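Local structure of hypothetical protein (Chromobacterium violaceum, 2O3I) at residues A[9-13]-A[229-234]; A[129-135]-A[222-228]; A[145-151]-A[218-222]. The protein is of unknown function but belongs to the DUF917 (S-Me-THD-like) family and carries both the N-terminal and the C-terminal sequence domain of that family in one chain. The protein carries 2 engineered substitutions. All coordinates share one frame; numbering follows the deposited sequence.

Interaction 1 of 3, residues A[9-13]-A[229-234]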
loop_
_atom_site.group_PDB
_atom_site.type_symbol
_atom_site.label_atom_id
_atom_site.label_comp_id
_atom_site.label_asym_id
_atom_site.label_seq_id
_atom_site.Cartn_x
_atom_site.Cartn_y
_atom_site.Cartn_z
ATOM N N ASP A 9 22.928 29.195 5.728
ATOM C CA ASP A 9 23.353 28.551 4.485
ATOM C C ASP A 9 22.194 27.831 3.780
ATOM O O ASP A 9 22.302 27.475 2.609
ATOM C CB ASP A 9 24.458 27.526 4.752
ATOM C CG ASP A 9 25.754 28.160 5.200
ATOM O OD1 ASP A 9 26.051 29.290 4.756
ATOM O OD2 ASP A 9 26.484 27.515 5.988
ATOM N N LEU A 10 21.092 27.618 4.489
ATOM C CA LEU A 10 19.959 26.912 3.906
ATOM C C LEU A 10 19.254 27.682 2.792
ATOM O O LEU A 10 18.758 27.082 1.839
ATOM C CB LEU A 10 18.947 26.533 4.997
ATOM C CG LEU A 10 19.482 25.641 6.124
ATOM C CD1 LEU A 10 18.363 25.314 7.077
ATOM C CD2 LEU A 10 20.077 24.354 5.542
ATOM N N GLU A 11 19.215 29.006 2.907
ATOM C CA GLU A 11 18.550 29.826 1.896
ATOM C C GLU A 11 19.274 29.761 0.555
ATOM O O GLU A 11 18.646 29.536 -0.481
ATOM C CB GLU A 11 18.429 31.278 2.375
ATOM C CG GLU A 11 17.977 32.263 1.304
ATOM C CD GLU A 11 16.594 31.960 0.727
ATOM O OE1 GLU A 11 16.215 32.618 -0.263
ATOM O OE2 GLU A 11 15.882 31.081 1.253
ATOM N N PRO A 12 20.601 29.966 0.548
ATOM C CA PRO A 12 21.279 29.892 -0.752
ATOM C C PRO A 12 21.311 28.464 -1.292
ATOM O O PRO A 12 21.287 28.239 -2.504
ATOM C CB PRO A 12 22.680 30.431 -0.446
ATOM C CG PRO A 12 22.874 30.109 1.000
ATOM C CD PRO A 12 21.520 30.443 1.597
ATOM N N LEU A 13 21.366 27.505 -0.376
ATOM C CA LEU A 13 21.408 26.091 -0.722
ATOM C C LEU A 13 20.151 25.656 -1.463
ATOM O O LEU A 13 20.215 24.946 -2.463
ATOM C CB LEU A 13 21.565 25.251 0.553
ATOM C CG LEU A 13 21.509 23.727 0.416
ATOM C CD1 LEU A 13 22.559 23.233 -0.572
ATOM C CD2 LEU A 13 21.721 23.105 1.782
ATOM N N ALA A 229 25.336 23.261 -5.328
ATOM C CA ALA A 229 24.040 23.914 -5.165
ATOM C C ALA A 229 24.220 25.129 -4.259
ATOM O O ALA A 229 23.617 26.178 -4.491
ATOM C CB ALA A 229 23.030 22.955 -4.551
ATOM N N LEU A 230 25.053 24.979 -3.230
ATOM C CA LEU A 230 25.327 26.055 -2.285
ATOM C C LEU A 230 26.130 27.194 -2.918
ATOM O O LEU A 230 25.866 28.371 -2.660
ATOM C CB LEU A 230 26.085 25.505 -1.069
ATOM C CG LEU A 230 26.521 26.531 -0.014
ATOM C CD1 LEU A 230 25.292 27.185 0.632
ATOM C CD2 LEU A 230 27.391 25.839 1.037
ATOM N N LYS A 231 27.110 26.852 -3.747
ATOM C CA LYS A 231 27.925 27.874 -4.388
ATOM C C LYS A 231 27.091 28.722 -5.346
ATOM O O LYS A 231 27.244 29.949 -5.394
ATOM C CB LYS A 231 29.099 27.232 -5.130
ATOM C CG LYS A 231 30.044 28.246 -5.764
ATOM C CD LYS A 231 31.304 27.590 -6.306
ATOM C CE LYS A 231 32.194 28.611 -6.996
ATOM N NZ LYS A 231 33.359 27.944 -7.650
ATOM N N LEU A 232 26.204 28.080 -6.104
ATOM C CA LEU A 232 25.355 28.818 -7.038
ATOM C C LEU A 232 24.364 29.690 -6.270
ATOM O O LEU A 232 24.119 30.854 -6.628
ATOM C CB LEU A 232 24.592 27.856 -7.954
ATOM C CG LEU A 232 23.425 28.453 -8.752
ATOM C CD1 LEU A 232 23.933 29.553 -9.668
ATOM C CD2 LEU A 232 22.735 27.363 -9.565
ATOM N N GLY A 233 23.794 29.111 -5.218
ATOM C CA GLY A 233 22.831 29.822 -4.401
ATOM C C GLY A 233 23.412 31.088 -3.803
ATOM O O GLY A 233 22.756 32.128 -3.772
ATOM N N ARG A 234 24.644 30.998 -3.318
ATOM C CA ARG A 234 25.309 32.151 -2.738
ATOM C C ARG A 234 25.439 33.258 -3.779
ATOM O O ARG A 234 25.200 34.427 -3.480
ATOM C CB ARG A 234 26.691 31.749 -2.204
ATOM C CG ARG A 234 26.632 31.064 -0.843
ATOM C CD ARG A 234 27.984 30.513 -0.405
ATOM N NE ARG A 234 27.921 30.022 0.971
ATOM C CZ ARG A 234 28.909 29.388 1.595
ATOM N NH1 ARG A 234 30.055 29.155 0.970
ATOM N NH2 ARG A 234 28.752 28.998 2.851
HETATM O O HOH W 1 26.009 31.262 2.828
#

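Interaction 2 of 3, residues A[129-135]-A[222-228]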
loop_
_atom_site.group_PDB
_atom_site.type_symbol
_atom_site.label_atom_id
_atom_site.label_comp_id
_atom_site.label_asym_id
_atom_site.label_seq_id
_atom_site.Cartn_x
_atom_site.Cartn_y
_atom_site.Cartn_z
ATOM N N VAL A 129 25.574 13.294 3.095
ATOM C CA VAL A 129 26.558 13.071 2.043
ATOM C C VAL A 129 26.446 14.137 0.955
ATOM O O VAL A 129 25.345 14.500 0.558
ATOM C CB VAL A 129 26.371 11.670 1.431
ATOM C CG1 VAL A 129 27.365 11.447 0.296
ATOM C CG2 VAL A 129 26.550 10.617 2.519
ATOM N N ASP A 130 27.585 14.648 0.489
ATOM C CA ASP A 130 27.596 15.675 -0.553
ATOM C C ASP A 130 27.394 14.953 -1.866
ATOM O O ASP A 130 28.346 14.708 -2.611
ATOM C CB ASP A 130 28.934 16.441 -0.554
ATOM C CG ASP A 130 28.920 17.660 -1.487
ATOM O OD1 ASP A 130 27.858 17.974 -2.064
ATOM O OD2 ASP A 130 29.975 18.317 -1.643
ATOM N N ALA A 131 26.136 14.611 -2.136
ATOM C CA ALA A 131 25.763 13.882 -3.335
ATOM C C ALA A 131 24.273 13.606 -3.318
ATOM O O ALA A 131 23.584 13.943 -2.357
ATOM C CB ALA A 131 26.513 12.551 -3.383
ATOM N N ASP A 132 23.784 12.996 -4.399
ATOM C CA ASP A 132 22.396 12.583 -4.519
ATOM C C ASP A 132 22.259 11.652 -5.721
ATOM O O ASP A 132 23.214 11.453 -6.475
ATOM C CB ASP A 132 21.435 13.777 -4.626
ATOM C CG ASP A 132 21.549 14.507 -5.936
ATOM O OD1 ASP A 132 22.173 15.583 -5.946
ATOM O OD2 ASP A 132 21.011 14.007 -6.954
ATOM N N GLY A 133 21.073 11.085 -5.894
ATOM C CA GLY A 133 20.840 10.128 -6.963
ATOM C C GLY A 133 20.825 10.500 -8.439
ATOM O O GLY A 133 20.699 9.600 -9.274
ATOM N N ALA A 134 20.970 11.774 -8.789
ATOM C CA ALA A 134 20.923 12.138 -10.204
ATOM C C ALA A 134 21.592 13.453 -10.556
ATOM O O ALA A 134 22.051 13.640 -11.682
ATOM C CB ALA A 134 19.473 12.176 -10.667
ATOM N N GLY A 135 21.656 14.366 -9.595
ATOM C CA GLY A 135 22.240 15.666 -9.874
ATOM C C GLY A 135 21.112 16.567 -10.352
ATOM O O GLY A 135 21.319 17.735 -10.679
ATOM N N VAL A 222 27.141 10.404 -8.835
ATOM C CA VAL A 222 27.032 11.849 -9.042
ATOM C C VAL A 222 27.316 12.552 -7.717
ATOM O O VAL A 222 26.495 12.548 -6.795
ATOM C CB VAL A 222 25.644 12.224 -9.571
ATOM C CG1 VAL A 222 25.610 13.703 -9.962
ATOM C CG2 VAL A 222 25.307 11.343 -10.773
ATOM N N ARG A 223 28.481 13.186 -7.643
ATOM C CA ARG A 223 28.923 13.819 -6.407
ATOM C C ARG A 223 29.133 15.326 -6.378
ATOM O O ARG A 223 29.214 15.983 -7.415
ATOM C CB ARG A 223 30.207 13.123 -5.968
ATOM C CG ARG A 223 30.074 11.622 -6.044
ATOM C CD ARG A 223 31.355 10.912 -5.707
ATOM N NE ARG A 223 31.146 9.468 -5.676
ATOM C CZ ARG A 223 32.079 8.582 -5.339
ATOM N NH1 ARG A 223 33.300 8.991 -5.003
ATOM N NH2 ARG A 223 31.785 7.287 -5.335
ATOM N N GLY A 224 29.229 15.854 -5.158
ATOM C CA GLY A 224 29.439 17.280 -4.958
ATOM C C GLY A 224 28.232 18.109 -5.346
ATOM O O GLY A 224 28.340 19.309 -5.560
ATOM N N THR A 225 27.073 17.462 -5.411
ATOM C CA THR A 225 25.838 18.136 -5.800
ATOM C C THR A 225 25.313 19.102 -4.751
ATOM O O THR A 225 24.676 20.104 -5.085
ATOM C CB THR A 225 24.747 17.112 -6.114
ATOM O OG1 THR A 225 24.495 16.310 -4.950
ATOM C CG2 THR A 225 25.186 16.218 -7.271
ATOM N N LEU A 226 25.570 18.815 -3.481
ATOM C CA LEU A 226 25.102 19.708 -2.438
ATOM C C LEU A 226 25.960 20.977 -2.443
ATOM O O LEU A 226 25.427 22.090 -2.447
ATOM C CB LEU A 226 25.149 19.017 -1.069
ATOM C CG LEU A 226 24.413 19.734 0.072
ATOM C CD1 LEU A 226 24.063 18.736 1.154
ATOM C CD2 LEU A 226 25.259 20.877 0.626
ATOM N N SER A 227 27.281 20.816 -2.463
ATOM C CA SER A 227 28.165 21.976 -2.460
ATOM C C SER A 227 28.011 22.887 -3.691
ATOM O O SER A 227 28.039 24.116 -3.569
ATOM C CB SER A 227 29.623 21.532 -2.293
ATOM O OG SER A 227 29.945 20.455 -3.146
ATOM N N ARG A 228 27.839 22.305 -4.873
ATOM C CA ARG A 228 27.669 23.142 -6.052
ATOM C C ARG A 228 26.326 23.884 -5.955
ATOM O O ARG A 228 26.188 25.003 -6.435
ATOM C CB ARG A 228 27.730 22.311 -7.336
ATOM C CG ARG A 228 26.557 21.408 -7.526
ATOM C CD ARG A 228 26.354 21.042 -8.985
ATOM N NE ARG A 228 25.015 20.489 -9.132
ATOM C CZ ARG A 228 24.634 19.672 -10.102
ATOM N NH1 ARG A 228 25.492 19.303 -11.038
ATOM N NH2 ARG A 228 23.394 19.205 -10.109
HETATM O O HOH W 2 24.630 9.449 -7.756
#

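Interaction 3 of 3, residues A[145-151]-A[218-222]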
loop_
_atom_site.group_PDB
_atom_site.type_symbol
_atom_site.label_atom_id
_atom_site.label_comp_id
_atom_site.label_asym_id
_atom_site.label_seq_id
_atom_site.Cartn_x
_atom_site.Cartn_y
_atom_site.Cartn_z
ATOM N N THR A 145 20.356 6.930 -9.333
ATOM C CA THR A 145 21.448 5.959 -9.382
ATOM C C THR A 145 21.342 4.827 -8.362
ATOM O O THR A 145 21.911 3.747 -8.567
ATOM C CB THR A 145 22.814 6.660 -9.244
ATOM O OG1 THR A 145 22.822 7.499 -8.088
ATOM C CG2 THR A 145 23.084 7.505 -10.472
ATOM N N TYR A 146 20.603 5.067 -7.276
ATOM C CA TYR A 146 20.408 4.055 -6.235
ATOM C C TYR A 146 19.784 2.815 -6.874
ATOM O O TYR A 146 20.205 1.681 -6.619
ATOM C CB TYR A 146 19.458 4.571 -5.138
ATOM C CG TYR A 146 19.864 5.871 -4.477
ATOM C CD1 TYR A 146 20.927 5.924 -3.572
ATOM C CD2 TYR A 146 19.181 7.050 -4.758
ATOM C CE1 TYR A 146 21.297 7.127 -2.964
ATOM C CE2 TYR A 146 19.540 8.253 -4.156
ATOM C CZ TYR A 146 20.599 8.289 -3.263
ATOM O OH TYR A 146 20.966 9.489 -2.692
ATOM N N ALA A 147 18.770 3.043 -7.703
ATOM C CA ALA A 147 18.074 1.961 -8.384
ATOM C C ALA A 147 18.956 1.254 -9.425
ATOM O O ALA A 147 18.923 0.028 -9.548
ATOM C CB ALA A 147 16.802 2.498 -9.042
ATOM N N ALA A 148 19.745 2.024 -10.167
ATOM C CA ALA A 148 20.625 1.457 -11.186
ATOM C C ALA A 148 21.710 0.587 -10.555
ATOM O O ALA A 148 22.051 -0.482 -11.081
ATOM C CB ALA A 148 21.264 2.576 -12.012
ATOM N N ALA A 149 22.252 1.056 -9.435
ATOM C CA ALA A 149 23.291 0.331 -8.720
ATOM C C ALA A 149 22.724 -0.935 -8.084
ATOM O O ALA A 149 23.467 -1.770 -7.582
ATOM C CB ALA A 149 23.907 1.216 -7.646
ATOM N N GLY A 150 21.403 -1.067 -8.087
ATOM C CA GLY A 150 20.808 -2.253 -7.505
ATOM C C GLY A 150 20.755 -2.356 -5.985
ATOM O O GLY A 150 20.790 -3.467 -5.440
ATOM N N VAL A 151 20.690 -1.205 -5.305
ATOM C CA VAL A 151 20.588 -1.169 -3.831
ATOM C C VAL A 151 19.200 -1.623 -3.445
ATOM O O VAL A 151 18.226 -1.093 -3.950
ATOM C CB VAL A 151 20.712 0.282 -3.284
ATOM C CG1 VAL A 151 20.486 0.280 -1.815
ATOM C CG2 VAL A 151 22.083 0.784 -3.575
ATOM N N GLY A 218 29.499 3.021 -5.712
ATOM C CA GLY A 218 28.802 2.754 -6.959
ATOM C C GLY A 218 27.381 3.273 -6.958
ATOM O O GLY A 218 26.817 3.572 -8.008
ATOM N N ALA A 219 26.802 3.401 -5.771
ATOM C CA ALA A 219 25.424 3.864 -5.644
ATOM C C ALA A 219 25.278 5.365 -5.856
ATOM O O ALA A 219 24.238 5.832 -6.313
ATOM C CB ALA A 219 24.871 3.472 -4.280
ATOM N N LEU A 220 26.326 6.114 -5.531
ATOM C CA LEU A 220 26.305 7.558 -5.680
ATOM C C LEU A 220 27.399 8.056 -6.627
ATOM O O LEU A 220 28.364 8.689 -6.195
ATOM C CB LEU A 220 26.460 8.232 -4.307
ATOM C CG LEU A 220 25.295 8.223 -3.298
ATOM C CD1 LEU A 220 24.904 6.811 -2.944
ATOM C CD2 LEU A 220 25.709 8.954 -2.031
ATOM N N PRO A 221 27.270 7.769 -7.935
ATOM C CA PRO A 221 28.308 8.248 -8.855
ATOM C C PRO A 221 28.278 9.760 -9.103
ATOM O O PRO A 221 29.279 10.336 -9.533
ATOM C CB PRO A 221 28.045 7.444 -10.123
ATOM C CG PRO A 221 26.560 7.177 -10.059
ATOM C CD PRO A 221 26.352 6.836 -8.611
ATOM N N VAL A 222 27.141 10.404 -8.835
ATOM C CA VAL A 222 27.032 11.849 -9.042
ATOM C C VAL A 222 27.316 12.552 -7.717
ATOM O O VAL A 222 26.495 12.548 -6.795
ATOM C CB VAL A 222 25.644 12.224 -9.571
ATOM C CG1 VAL A 222 25.610 13.703 -9.962
ATOM C CG2 VAL A 222 25.307 11.343 -10.773
HETATM O O HOH W 2 24.630 9.449 -7.756
#

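Interaction 1 of 3, residues A[9-13]-A[229-234]
Pro12 and Gly233 meet where the first turn of helix 10-19 lies against the middle of helix 225-237, their CA atoms only 4.0 Å apart. The polar part of this close approach is a CA-H...O contact from Gly233 CA to Pro12 O, 2.9 Å long and with 161° at the hydrogen. The absence of a side chain on Gly233 makes it possible, since Pro12 O fills the place beside its CA. The Pro12 ring continues the contact, its CB lying over the peptide that joins Gly233 to Arg234.

Apolar side chains pack next to it. Leu230 lies alongside Pro12, with CD1 3.8 Å from Pro12 CG, and the same methyl rests 3.6 Å from Asp9 O, the carbonyl that accepts the helical bond from Leu13 N. Leu13 swings CG to the side away from its own N (chi1 175°), which brings CD1 to 4.0 Å from Ala229 CB. The two helices come this close because of the glycine: a CA-H...O contact at a glycine is a known feature of tightly packed helix pairs. Here it joins the two sequence domains, Pro12 being in the N-terminal one and Gly233 in the C-terminal one.

Charged groups close the outer side. Asp9 OD1 forms a salt bridge with Arg234 NH2, weak as a hydrogen bond at 3.3 Å though nearly straight. It meets the guanidinium at its edge, in plane, while the carboxylate plane is turned 63° away. A water bridges the same two groups, donating to Asp9 OD1 over 2.8 Å and accepting from Arg234 NE over 2.9 Å. Leu230 CD2 sits above the centre of one guanidinium face, and the other carboxylate oxygen, Asp9 OD2, accepts from Ser6 N.

Interaction 2 of 3, residues A[129-135]-A[222-228]
Ala131 and Arg223 form a single beta bridge, their CA atoms 4.4 Å apart, beside which Gly224 N donates to Asp130 O over 2.9 Å. Two motifs organise the contact: Gly224, at positive phi, takes the N-cap position of helix 225-237, and Asp132 makes an Asx turn within the loop that follows strand 127-129.

The buried Asp130 carboxylate lies at the start of that helix. Its chi1 of -172° turns the group toward the first helical turn, where OD1 accepts from Ser227 N over 2.9 Å and more weakly from Leu226 N, while the syn lone pair of OD2 takes the Ser227 OG hydroxyl at 2.6 Å. Both oxygens are thus engaged by one helical turn, which fixes the rotation of the group.

Asp132 divides its oxygens differently. OD2 accepts from both Ala134 N and Gly135 N, holding the loop in its turn. Thr225 OG1 donates to OD1 over 2.6 Å from the anti side, well out of the carboxylate plane; OD1 has a second partner in Ser109 OG. Phe114 of helix 111-124 packs against Asp132, Thr225 and Leu226.

At the far end, Arg228 NH2 gives Gly135 O a weak, strongly bent bond, the oxygen lying at the edge of a guanidinium that also makes a cation-pi contact with Phe20. Here Val222 CG1 rests 3.9 Å from Gly135 CA.

Interaction 3 of 3, residues A[145-151]-A[218-222]
Thr145 is packed tightly against Ala219 O and the Pro221 ring, with Thr145 CG2 3.5 Å from Pro221 CG and Thr145 CB and OG1 near the CD of the same ring. Thr145 OG1 stands between its own backbone N and carbonyl carbon (chi1 52°), and from there it comes within 2.8 Å of Ala219 O. Gly133 O lies near the same hydroxyl. A water joins the two segments: it donates to Thr145 OG1 over 2.7 Å and accepts from Val222 N over 2.9 Å, with Asp132 O as a further acceptor.

Next to it, Tyr146 and Leu220 are set at a slant to each other, and Leu220 CD1 approaches the ring obliquely, 3.6 Å from Tyr146 CE1. Residues beyond the two segments also hold the ring: its OH bonds to Ala106 O and it stacks with Trp209 of strand 203-211.

The contact packs the short helix 145-148 and the turn after it against the C-terminal end of helix 213-219. That helix runs out at Ala219, Leu220 being the first residue to leave helical angles, and helix 145-148 is closed by a Schellman motif in which Gly150, at positive phi, and Val151 bond back to Ala147 O and Tyr146 O.

Toward solvent the packing thins to small groups. Ala149, which is exposed, places its CB 3.6 Å from Ala219 CA and 3.8 Å from Gly218 O, with no polar bond to either. After the Schellman turn the chain comes back inward at the buried Val151, whose CG2 touches Ala219 CB at 3.9 Å, and both of these residues pack on Met211.

In the fold
The three contacts follow one another through the protein, each pairing a segment of the N-terminal S-Me-THD-like domain with one of the C-terminal domain. Interactions 1 and 2 share helix 225-237; their centres are about 13 Å apart and they touch where Leu13 CD1 packs 3.6 Å from Leu226 O. Interactions 2 and 3, with centres about 12 Å apart, share Val222 and a water, and are joined by a probable hydrogen bond of 2.7 Å between Thr145 N and Gly133 O. Interactions 1 and 3 do not touch, their nearest atoms being about 11 Å apart and their centres about 25 Å.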